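Local coordinates for sialidase domain-containing protein (PDB 5HX0), which is of unknown function but belongs to the non-viral sialidase-like family of BNR-repeat proteins and may act on or bind glycans, at the interface of chains A and B. Residues are numbered along the deposited sequence; one frame, centred on the assembly and turned at random. Chains: chain A/B, Uncharacterized protein Dfer_1899.

Contact 1: the interface of chains A and B. Residues chain A 81, 86, 90, 92; chain B 146, 148.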
ATOM      1  N   ARG A  81     -16.541  -0.361   2.864  1.00 13.98           N
ATOM      2  CA  ARG A  81     -16.862  -1.707   2.396  1.00 12.61           C
ATOM      3  C   ARG A  81     -18.153  -1.746   1.596  1.00 14.57           C
ATOM      4  O   ARG A  81     -18.425  -2.755   0.935  1.00 15.99           O
ATOM      5  CB  ARG A  81     -16.932  -2.683   3.583  1.00 15.87           C
ATOM      6  CG  ARG A  81     -15.622  -2.741   4.436  1.00 12.07           C
ATOM      7  CD  ARG A  81     -14.434  -3.208   3.622  1.00 12.33           C
ATOM      8  NE  ARG A  81     -14.625  -4.596   3.185  1.00 14.62           N
ATOM      9  CZ  ARG A  81     -13.644  -5.396   2.761  1.00 20.42           C
ATOM     10  NH1 ARG A  81     -12.391  -4.961   2.702  1.00 16.43           N
ATOM     11  NH2 ARG A  81     -13.919  -6.636   2.382  1.00 16.17           N
ATOM     12  N   GLU A  86     -21.005  -4.803   0.822  1.00 17.57           N
ATOM     13  CA  GLU A  86     -21.127  -5.286   2.190  1.00 16.61           C
ATOM     14  C   GLU A  86     -21.988  -4.326   3.017  1.00 18.08           C
ATOM     15  O   GLU A  86     -22.293  -3.210   2.604  1.00 22.75           O
ATOM     16  CB  GLU A  86     -19.735  -5.486   2.801  1.00 18.65           C
ATOM     17  CG  GLU A  86     -18.866  -6.413   1.932  1.00 18.58           C
ATOM     18  CD  GLU A  86     -17.444  -6.611   2.445  1.00 19.83           C
ATOM     19  OE1 GLU A  86     -17.080  -6.059   3.513  1.00 18.54           O
ATOM     20  OE2 GLU A  86     -16.683  -7.332   1.756  1.00 23.88           O
ATOM     21  N   ASN A  90     -15.800  -1.727   9.387  1.00 16.21           N
ATOM     22  CA  ASN A  90     -15.240  -1.660  10.728  1.00 16.86           C
ATOM     23  C   ASN A  90     -13.832  -1.054  10.656  1.00 12.80           C
ATOM     24  O   ASN A  90     -13.478  -0.398   9.673  1.00 14.86           O
ATOM     25  CB  ASN A  90     -15.288  -3.039  11.393  1.00 19.80           C
ATOM     26  CG  ASN A  90     -14.501  -4.098  10.622  1.00 24.62           C
ATOM     27  OD1 ASN A  90     -13.608  -3.781   9.837  1.00 17.46           O
ATOM     28  ND2 ASN A  90     -14.850  -5.370  10.835  1.00 25.32           N
ATOM     29  N   VAL A  92     -10.841  -2.640  10.777  1.00 13.72           N
ATOM     30  CA  VAL A  92      -9.750  -3.459  10.255  1.00 13.76           C
ATOM     31  C   VAL A  92      -9.971  -3.680   8.766  1.00 14.28           C
ATOM     32  O   VAL A  92     -11.105  -3.894   8.312  1.00 14.84           O
ATOM     33  CB  VAL A  92      -9.572  -4.815  10.991  1.00 17.14           C
ATOM     34  CG1 VAL A  92      -9.219  -4.584  12.467  1.00 19.20           C
ATOM     35  CG2 VAL A  92     -10.784  -5.728  10.817  1.00 17.37           C
TER
ATOM     36  N   PHE B 146     -10.608  -8.695  -1.765  1.00 13.03           N
ATOM     37  CA  PHE B 146     -10.858  -9.725  -0.770  1.00 11.29           C
ATOM     38  C   PHE B 146     -12.124  -9.349  -0.018  1.00 16.87           C
ATOM     39  O   PHE B 146     -12.129  -8.381   0.751  1.00 14.82           O
ATOM     40  CB  PHE B 146      -9.624  -9.865   0.134  1.00 10.23           C
ATOM     41  CG  PHE B 146      -8.425 -10.374  -0.630  1.00 16.02           C
ATOM     42  CD1 PHE B 146      -7.700  -9.518  -1.462  1.00 17.22           C
ATOM     43  CD2 PHE B 146      -8.096 -11.710  -0.607  1.00 17.35           C
ATOM     44  CE1 PHE B 146      -6.649  -9.983  -2.215  1.00 13.93           C
ATOM     45  CE2 PHE B 146      -7.021 -12.187  -1.345  1.00 18.42           C
ATOM     46  CZ  PHE B 146      -6.303 -11.320  -2.150  1.00 15.70           C
ATOM     47  N   ARG B 148     -15.895  -9.951   2.188  1.00 18.05           N
ATOM     48  CA  ARG B 148     -16.487 -10.682   3.295  1.00 18.57           C
ATOM     49  C   ARG B 148     -17.729 -11.424   2.813  1.00 17.75           C
ATOM     50  O   ARG B 148     -18.205 -11.173   1.699  1.00 20.71           O
ATOM     51  CB  ARG B 148     -16.796  -9.724   4.445  1.00 14.77           C
ATOM     52  CG  ARG B 148     -15.486  -9.192   5.020  1.00 17.05           C
ATOM     53  CD  ARG B 148     -15.648  -8.020   5.976  1.00 23.37           C
ATOM     54  NE  ARG B 148     -14.340  -7.585   6.465  1.00 23.36           N
ATOM     55  CZ  ARG B 148     -14.078  -6.349   6.889  1.00 24.69           C
ATOM     56  NH1 ARG B 148     -12.856  -6.025   7.309  1.00 26.38           N
ATOM     57  NH2 ARG B 148     -15.032  -5.435   6.869  1.00 15.06           N
TER
HETATM   58  O   HOH W   1     -13.848  -2.799   7.282  1.00 13.48           O
HETATM   59  O   HOH W   2     -10.274  -7.085   2.316  1.00 17.32           O
HETATM   60  O   HOH W   3     -17.886  -5.346   5.841  1.00 18.03           O
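B:Arg148 lies across A:Arg81 and A:Glu86 where two copies of a sialidase-like, BNR-repeat protein meet about a two-fold axis, a pairing that may or may not be the biological dimer. The interaction shows how two arginines can sit face to face when carboxylate, carbonyls and water take up their N-H groups. The guanidinium planes are 24° apart and stack with an offset, NE of A:Arg81 standing 3.8 Å above the plane of B:Arg148. The side chain of A:Arg81 is bent at chi2 (-61°) and chi3, which turns its guanidinium back alongside A:Glu86, while B:Arg148 stays extended from CG to NE and crosses it at about a right angle.

Direct hydrogen bonds run in both directions. NH2 of A:Arg81 donates to the carbonyl O of B:Phe146 at 3.0 Å, in the carbonyl plane and on a lone pair. The backbone N of B:Arg148 gives an almost straight bond of 2.8 Å to carboxylate OE2 of A:Glu86. At the far end of the side chain, NH1 of B:Arg148 donates to O of A:Val92 at 2.9 Å, from above that carbonyl plane.

Water extends the network. Water 3 joins NH2 of B:Arg148 to OE1 of A:Glu86, an indirect link beside a long 4.0 Å salt bridge between the same two atoms. Water 1 ties NH2 of B:Arg148 to amide OD1 of A:Asn90, and water 2 connects NH1 of A:Arg81 with O of B:Phe146.

Contact 2: the interface of chains A and B. Residues chain A 146-148, 150-151; chain B 81, 84-86.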
ATOM      1  N   PHE A 146      -3.938 -10.471   8.279  1.00 13.29           N
ATOM      2  CA  PHE A 146      -5.110 -11.252   7.894  1.00 14.05           C
ATOM      3  C   PHE A 146      -4.630 -12.632   7.482  1.00 14.79           C
ATOM      4  O   PHE A 146      -4.026 -12.792   6.424  1.00 17.48           O
ATOM      5  CB  PHE A 146      -5.899 -10.539   6.790  1.00 14.41           C
ATOM      6  CG  PHE A 146      -6.494  -9.231   7.268  1.00 18.20           C
ATOM      7  CD1 PHE A 146      -5.699  -8.102   7.399  1.00 15.88           C
ATOM      8  CD2 PHE A 146      -7.817  -9.165   7.668  1.00 19.63           C
ATOM      9  CE1 PHE A 146      -6.233  -6.894   7.905  1.00 17.53           C
ATOM     10  CE2 PHE A 146      -8.361  -7.971   8.153  1.00 19.95           C
ATOM     11  CZ  PHE A 146      -7.558  -6.831   8.268  1.00 16.98           C
ATOM     12  N   LEU A 147      -4.899 -13.619   8.323  1.00 14.53           N
ATOM     13  CA  LEU A 147      -4.307 -14.936   8.173  1.00 19.06           C
ATOM     14  C   LEU A 147      -5.331 -15.927   7.650  1.00 18.68           C
ATOM     15  O   LEU A 147      -6.541 -15.758   7.827  1.00 18.76           O
ATOM     16  CB  LEU A 147      -3.745 -15.439   9.505  1.00 17.46           C
ATOM     17  CG  LEU A 147      -2.314 -15.032   9.855  1.00 21.56           C
ATOM     18  CD1 LEU A 147      -2.174 -13.527   9.928  1.00 17.61           C
ATOM     19  CD2 LEU A 147      -1.912 -15.676  11.193  1.00 26.19           C
ATOM     20  N   ARG A 148      -4.818 -16.970   7.013  1.00 18.71           N
ATOM     21  CA  ARG A 148      -5.613 -18.082   6.518  1.00 22.73           C
ATOM     22  C   ARG A 148      -5.711 -19.147   7.594  1.00 22.49           C
ATOM     23  O   ARG A 148      -4.979 -19.099   8.588  1.00 20.00           O
ATOM     24  CB  ARG A 148      -4.985 -18.612   5.232  1.00 21.43           C
ATOM     25  CG  ARG A 148      -5.142 -17.618   4.101  1.00 22.76           C
ATOM     26  CD  ARG A 148      -4.319 -17.976   2.864  1.00 22.88           C
ATOM     27  NE  ARG A 148      -4.414 -16.887   1.898  1.00 23.01           N
ATOM     28  CZ  ARG A 148      -3.500 -16.607   0.969  1.00 28.34           C
ATOM     29  NH1 ARG A 148      -2.383 -17.334   0.860  1.00 17.84           N
ATOM     30  NH2 ARG A 148      -3.699 -15.583   0.155  1.00 27.61           N
ATOM     31  N   ASP A 150      -4.767 -22.233   8.185  1.00 24.11           N
ATOM     32  CA  ASP A 150      -3.579 -22.916   8.688  1.00 25.75           C
ATOM     33  C   ASP A 150      -2.682 -21.963   9.475  1.00 29.95           C
ATOM     34  O   ASP A 150      -2.016 -22.382  10.429  1.00 34.27           O
ATOM     35  CB  ASP A 150      -2.806 -23.594   7.548  1.00 33.82           C
ATOM     36  CG  ASP A 150      -2.605 -22.694   6.327  1.00 47.01           C
ATOM     37  OD1 ASP A 150      -3.429 -21.782   6.074  1.00 38.32           O
ATOM     38  OD2 ASP A 150      -1.617 -22.926   5.599  1.00 54.00           O
ATOM     39  N   GLY A 151      -2.667 -20.682   9.118  1.00 29.68           N
ATOM     40  CA  GLY A 151      -1.935 -19.724   9.928  1.00 27.73           C
ATOM     41  C   GLY A 151      -2.546 -19.547  11.307  1.00 19.04           C
ATOM     42  O   GLY A 151      -1.831 -19.529  12.316  1.00 24.55           O
TER
ATOM     43  N   ARG B  81       3.874 -16.325   2.732  1.00 16.49           N
ATOM     44  CA  ARG B  81       2.899 -16.659   3.769  1.00 17.51           C
ATOM     45  C   ARG B  81       3.494 -17.480   4.911  1.00 20.75           C
ATOM     46  O   ARG B  81       2.851 -17.614   5.964  1.00 19.33           O
ATOM     47  CB  ARG B  81       1.720 -17.411   3.159  1.00 12.53           C
ATOM     48  CG  ARG B  81       0.962 -16.628   2.066  1.00 18.80           C
ATOM     49  CD  ARG B  81       0.375 -15.285   2.584  1.00 22.41           C
ATOM     50  NE  ARG B  81      -0.633 -15.463   3.639  1.00 19.92           N
ATOM     51  CZ  ARG B  81      -1.462 -14.506   4.048  1.00 19.03           C
ATOM     52  NH1 ARG B  81      -1.431 -13.301   3.483  1.00 19.47           N
ATOM     53  NH2 ARG B  81      -2.334 -14.755   5.012  1.00 18.70           N
ATOM     54  N   PHE B  84       3.500 -16.014   8.343  1.00 18.90           N
ATOM     55  CA  PHE B  84       2.288 -16.201   9.118  1.00 17.87           C
ATOM     56  C   PHE B  84       2.086 -17.648   9.546  1.00 22.99           C
ATOM     57  O   PHE B  84       0.978 -18.008   9.957  1.00 23.26           O
ATOM     58  CB  PHE B  84       1.079 -15.750   8.306  1.00 15.41           C
ATOM     59  CG  PHE B  84       1.081 -14.297   7.966  1.00 22.78           C
ATOM     60  CD1 PHE B  84       1.285 -13.335   8.955  1.00 23.50           C
ATOM     61  CD2 PHE B  84       0.877 -13.882   6.648  1.00 17.28           C
ATOM     62  CE1 PHE B  84       1.280 -11.980   8.641  1.00 22.96           C
ATOM     63  CE2 PHE B  84       0.872 -12.531   6.320  1.00 17.01           C
ATOM     64  CZ  PHE B  84       1.078 -11.576   7.324  1.00 13.64           C
ATOM     65  N   GLY B  85       3.117 -18.484   9.436  1.00 27.02           N
ATOM     66  CA  GLY B  85       2.984 -19.897   9.742  1.00 23.78           C
ATOM     67  C   GLY B  85       2.090 -20.685   8.808  1.00 29.68           C
ATOM     68  O   GLY B  85       1.606 -21.752   9.185  1.00 27.34           O
ATOM     69  N   GLU B  86       1.859 -20.200   7.593  1.00 21.44           N
ATOM     70  CA  GLU B  86       1.023 -20.935   6.660  1.00 17.17           C
ATOM     71  C   GLU B  86       1.894 -21.826   5.794  1.00 20.57           C
ATOM     72  O   GLU B  86       3.111 -21.658   5.717  1.00 23.70           O
ATOM     73  CB  GLU B  86       0.195 -19.970   5.806  1.00 18.99           C
ATOM     74  CG  GLU B  86      -0.731 -19.124   6.678  1.00 22.35           C
ATOM     75  CD  GLU B  86      -1.389 -17.977   5.925  1.00 24.55           C
ATOM     76  OE1 GLU B  86      -1.224 -17.894   4.687  1.00 21.41           O
ATOM     77  OE2 GLU B  86      -2.057 -17.147   6.586  1.00 21.30           O
TER
HETATM   78  O   HOH W   4      -3.803 -11.458   3.975  1.00 16.57           O
HETATM   79  O   HOH W   5      -1.255 -19.354   2.480  1.00 19.55           O
HETATM   80  O   HOH W   6       0.781 -19.019  12.591  1.00 26.19           O
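At the interface of the two sialidase-like copies, carboxylate OE2 of B:Glu86 accepts from the backbone N of A:Arg148 and from NH2 of B:Arg81. The backbone N of A:Arg148 comes from above the carboxylate plane, 2.8 Å from OE2 of B:Glu86, and its N-H points almost straight at the oxygen. From its own chain, NH2 of B:Arg81 approaches OE2 on the syn side, while NE of B:Arg81 bonds OE1 of B:Glu86 at 2.7 Å. This side-on, two-nitrogen grip is an intrachain salt bridge that may hold the carboxylate ready for the partner chain: it fixes the rotation of the carboxylate and would be expected to favour its negative charge. The same NH2 also donates to O of A:Phe146, lying on a carbonyl lone pair.

The guanidinium of B:Arg81 is sandwiched. On one face, CD2 of B:Phe84 stands 3.5 Å above its centre; toward the rim of the opposite face lies CZ of A:Arg148, the two guanidinium planes 22° apart.

Apolar packing flanks these bonds. A:Leu147 places CD1 3.6 Å from CD1 of the B:Phe84 ring, and CA of A:Gly151, in helix 149-154, rests 3.5 Å from CG of B:Glu86. Beyond them, water 6 bridges O of A:Gly151, at 2.7 Å, to O of B:Phe84.

Contact 3: the interface of chains A and B. Residues chain A 97, 118-120, 122; chain B 77, 95, 97, 115, 118.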
ATOM      1  N   TYR A  97      -4.233   2.179   4.556  1.00  9.45           N
ATOM      2  CA  TYR A  97      -2.937   2.814   4.392  1.00 10.41           C
ATOM      3  C   TYR A  97      -2.862   4.116   5.176  1.00  9.64           C
ATOM      4  O   TYR A  97      -3.874   4.721   5.520  1.00  8.25           O
ATOM      5  CB  TYR A  97      -2.649   3.119   2.915  1.00 10.47           C
ATOM      6  CG  TYR A  97      -2.743   1.916   1.989  1.00  6.59           C
ATOM      7  CD1 TYR A  97      -2.446   0.637   2.439  1.00  7.77           C
ATOM      8  CD2 TYR A  97      -3.132   2.076   0.662  1.00 11.10           C
ATOM      9  CE1 TYR A  97      -2.521  -0.477   1.577  1.00 12.06           C
ATOM     10  CE2 TYR A  97      -3.214   0.984  -0.208  1.00  9.10           C
ATOM     11  CZ  TYR A  97      -2.912  -0.285   0.242  1.00 10.82           C
ATOM     12  OH  TYR A  97      -3.008  -1.357  -0.646  1.00 12.33           O
ATOM     13  N   SER A 118       2.302   2.040   3.312  0.50 10.08           N
ATOM     14  CA  SER A 118       1.505   0.823   3.203  0.50  9.84           C
ATOM     15  C   SER A 118       2.338  -0.331   3.739  0.50 10.47           C
ATOM     16  O   SER A 118       3.415  -0.631   3.206  0.50 11.35           O
ATOM     17  CB  SER A 118       1.081   0.559   1.760  0.50  9.34           C
ATOM     18  OG  SER A 118       2.167   0.745   0.867  0.50  7.42           O
ATOM     19  N   HIS A 119       1.858  -0.961   4.786  1.00 10.27           N
ATOM     20  CA  HIS A 119       2.647  -2.006   5.445  1.00 10.40           C
ATOM     21  C   HIS A 119       2.661  -3.264   4.573  1.00 10.11           C
ATOM     22  O   HIS A 119       1.614  -3.673   4.070  1.00 13.26           O
ATOM     23  CB  HIS A 119       2.036  -2.293   6.817  1.00 12.35           C
ATOM     24  CG  HIS A 119       2.934  -3.023   7.770  1.00 15.65           C
ATOM     25  ND1 HIS A 119       4.276  -2.729   7.925  1.00 13.03           N
ATOM     26  CD2 HIS A 119       2.661  -4.017   8.648  1.00 16.00           C
ATOM     27  CE1 HIS A 119       4.782  -3.508   8.866  1.00 18.40           C
ATOM     28  NE2 HIS A 119       3.821  -4.297   9.320  1.00 14.98           N
ATOM     29  N   PRO A 120       3.817  -3.887   4.348  1.00 12.77           N
ATOM     30  CA  PRO A 120       3.833  -5.109   3.515  1.00 14.30           C
ATOM     31  C   PRO A 120       3.033  -6.260   4.102  1.00 15.06           C
ATOM     32  O   PRO A 120       2.643  -7.173   3.360  1.00 15.65           O
ATOM     33  CB  PRO A 120       5.333  -5.448   3.430  1.00 13.04           C
ATOM     34  CG  PRO A 120       6.012  -4.088   3.564  1.00 16.13           C
ATOM     35  CD  PRO A 120       5.175  -3.416   4.660  1.00 11.47           C
ATOM     36  N   GLY A 122       0.124  -6.069   6.211  1.00 11.05           N
ATOM     37  CA  GLY A 122      -1.290  -5.909   6.514  1.00  9.17           C
ATOM     38  C   GLY A 122      -1.711  -4.446   6.543  1.00 10.90           C
ATOM     39  O   GLY A 122      -1.055  -3.582   5.953  1.00 10.77           O
TER
ATOM     40  N   ARG B  77       5.600  -7.571  -5.113  1.00 14.21           N
ATOM     41  CA  ARG B  77       6.081  -8.057  -3.823  1.00 14.85           C
ATOM     42  C   ARG B  77       4.907  -8.278  -2.880  1.00 14.79           C
ATOM     43  O   ARG B  77       4.086  -7.380  -2.687  1.00 14.69           O
ATOM     44  CB  ARG B  77       7.096  -7.103  -3.176  1.00 17.28           C
ATOM     45  CG  ARG B  77       7.904  -7.805  -2.044  1.00 16.81           C
ATOM     46  CD  ARG B  77       9.037  -6.947  -1.459  1.00 13.72           C
ATOM     47  NE  ARG B  77       8.509  -5.800  -0.715  1.00 13.14           N
ATOM     48  CZ  ARG B  77       9.204  -5.067   0.143  1.00 22.40           C
ATOM     49  NH1 ARG B  77       8.605  -4.047   0.765  1.00 16.61           N
ATOM     50  NH2 ARG B  77      10.479  -5.355   0.399  1.00 19.42           N
ATOM     51  N   ASN B  95      -2.086  -7.524   0.228  1.00 11.09           N
ATOM     52  CA  ASN B  95      -0.943  -6.641   0.397  1.00 11.25           C
ATOM     53  C   ASN B  95       0.153  -6.859  -0.647  1.00 11.74           C
ATOM     54  O   ASN B  95       1.311  -6.509  -0.407  1.00 11.78           O
ATOM     55  CB  ASN B  95      -0.400  -6.778   1.825  1.00 13.05           C
ATOM     56  CG  ASN B  95      -1.443  -6.380   2.859  1.00 15.45           C
ATOM     57  OD1 ASN B  95      -2.088  -7.233   3.476  1.00 13.32           O
ATOM     58  ND2 ASN B  95      -1.662  -5.072   3.003  1.00 11.14           N
ATOM     59  N   TYR B  97       2.073  -5.453  -3.576  1.00  8.58           N
ATOM     60  CA  TYR B  97       2.305  -4.094  -4.032  1.00 12.16           C
ATOM     61  C   TYR B  97       3.232  -4.117  -5.246  1.00 15.17           C
ATOM     62  O   TYR B  97       3.984  -5.060  -5.456  1.00 14.08           O
ATOM     63  CB  TYR B  97       2.939  -3.222  -2.934  1.00 13.36           C
ATOM     64  CG  TYR B  97       2.170  -3.148  -1.622  1.00 10.24           C
ATOM     65  CD1 TYR B  97       0.782  -3.239  -1.587  1.00 11.17           C
ATOM     66  CD2 TYR B  97       2.850  -2.981  -0.412  1.00 11.35           C
ATOM     67  CE1 TYR B  97       0.082  -3.165  -0.374  1.00 13.60           C
ATOM     68  CE2 TYR B  97       2.164  -2.898   0.791  1.00 11.36           C
ATOM     69  CZ  TYR B  97       0.782  -2.992   0.809  1.00 13.78           C
ATOM     70  OH  TYR B  97       0.109  -2.922   2.024  1.00 14.62           O
ATOM     71  N   LEU B 115       8.412   1.932  -3.573  1.00 16.15           N
ATOM     72  CA  LEU B 115       7.030   1.607  -3.898  1.00 19.05           C
ATOM     73  C   LEU B 115       6.631   2.325  -5.177  1.00 18.70           C
ATOM     74  O   LEU B 115       6.851   3.532  -5.312  1.00 19.32           O
ATOM     75  CB  LEU B 115       6.093   1.983  -2.756  1.00 18.61           C
ATOM     76  CG  LEU B 115       4.638   1.645  -3.114  1.00 18.46           C
ATOM     77  CD1 LEU B 115       4.341   0.158  -2.920  1.00 19.64           C
ATOM     78  CD2 LEU B 115       3.725   2.453  -2.303  1.00 17.96           C
ATOM     79  N   SER B 118       0.506   0.926  -4.303  0.52 12.05           N
ATOM     80  CA  SER B 118      -0.375   0.062  -3.524  0.52 10.14           C
ATOM     81  C   SER B 118      -1.804   0.446  -3.882  0.52 13.84           C
ATOM     82  O   SER B 118      -2.196   1.609  -3.717  0.52 11.23           O
ATOM     83  CB  SER B 118      -0.146   0.223  -2.019  0.52 10.29           C
ATOM     84  OG  SER B 118       1.221   0.095  -1.664  0.52 12.53           O
TER
HETATM   85  O   HOH W   7       3.849  -6.746   0.402  1.00 14.71           O
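A:Ser118 and B:Ser118 meet hydroxyl to hydroxyl, OG to OG at 2.8 Å, where the two sialidase-like domains pack around their two-fold axis. The direction of this bond is not settled, and the two serines differ: OG of A:Ser118 sits between its backbone N and carbonyl carbon (chi1 45°), whereas OG of B:Ser118 is anti to its carbonyl carbon (chi1 -51°). As a general lesson, identical residues near a symmetry axis need not adopt identical rotamers.

Packing is tight around the tyrosines that begin strand 97-103 in each chain. A:Tyr97 and B:Tyr97 reach toward each other tip to tip, with CB of B:Ser118 3.5 Å from phenol OH of A:Tyr97. The phenol OH of B:Tyr97 donates to O of A:His119 at 2.6 Å, from above the carbonyl plane. It also accepts from amide ND2 of B:Asn95 at 3.0 Å, a second-shell bond that helps fix the hydroxyl. On the ring of B:Tyr97, OG of B:Ser118 lies toward the rim of one face and O of B:Asn95 over the centre of the other.

The looser side includes an ordered water. Water 7 lies 2.7 Å from O of B:Asn95 and bridges, through longer contacts, to O of A:Pro120 and O of B:Arg77. Nearby, CG of A:Pro120 and NH1 of B:Arg77 are 3.8 Å apart.

The C-alpha centres of contact 1 and contact 2 are about 19 Å apart, and each lies about 17 Å from that of contact 3. Contacts 1 and 2 are twins with the chains exchanged: both use Arg81 of 3-10 helix 81-84 and Glu86 from one chain, and Phe146 and Arg148 from the other. Contact 3 forms the third corner of a near-equilateral triangle and brings Tyr97 and Ser118 of both copies together near the two-fold axis. Two arginine-rich patches thus accompany a serine and tyrosine patch near the axis, an arrangement compatible with a symmetric dimer, although the structure alone does not show that this dimer forms in solution.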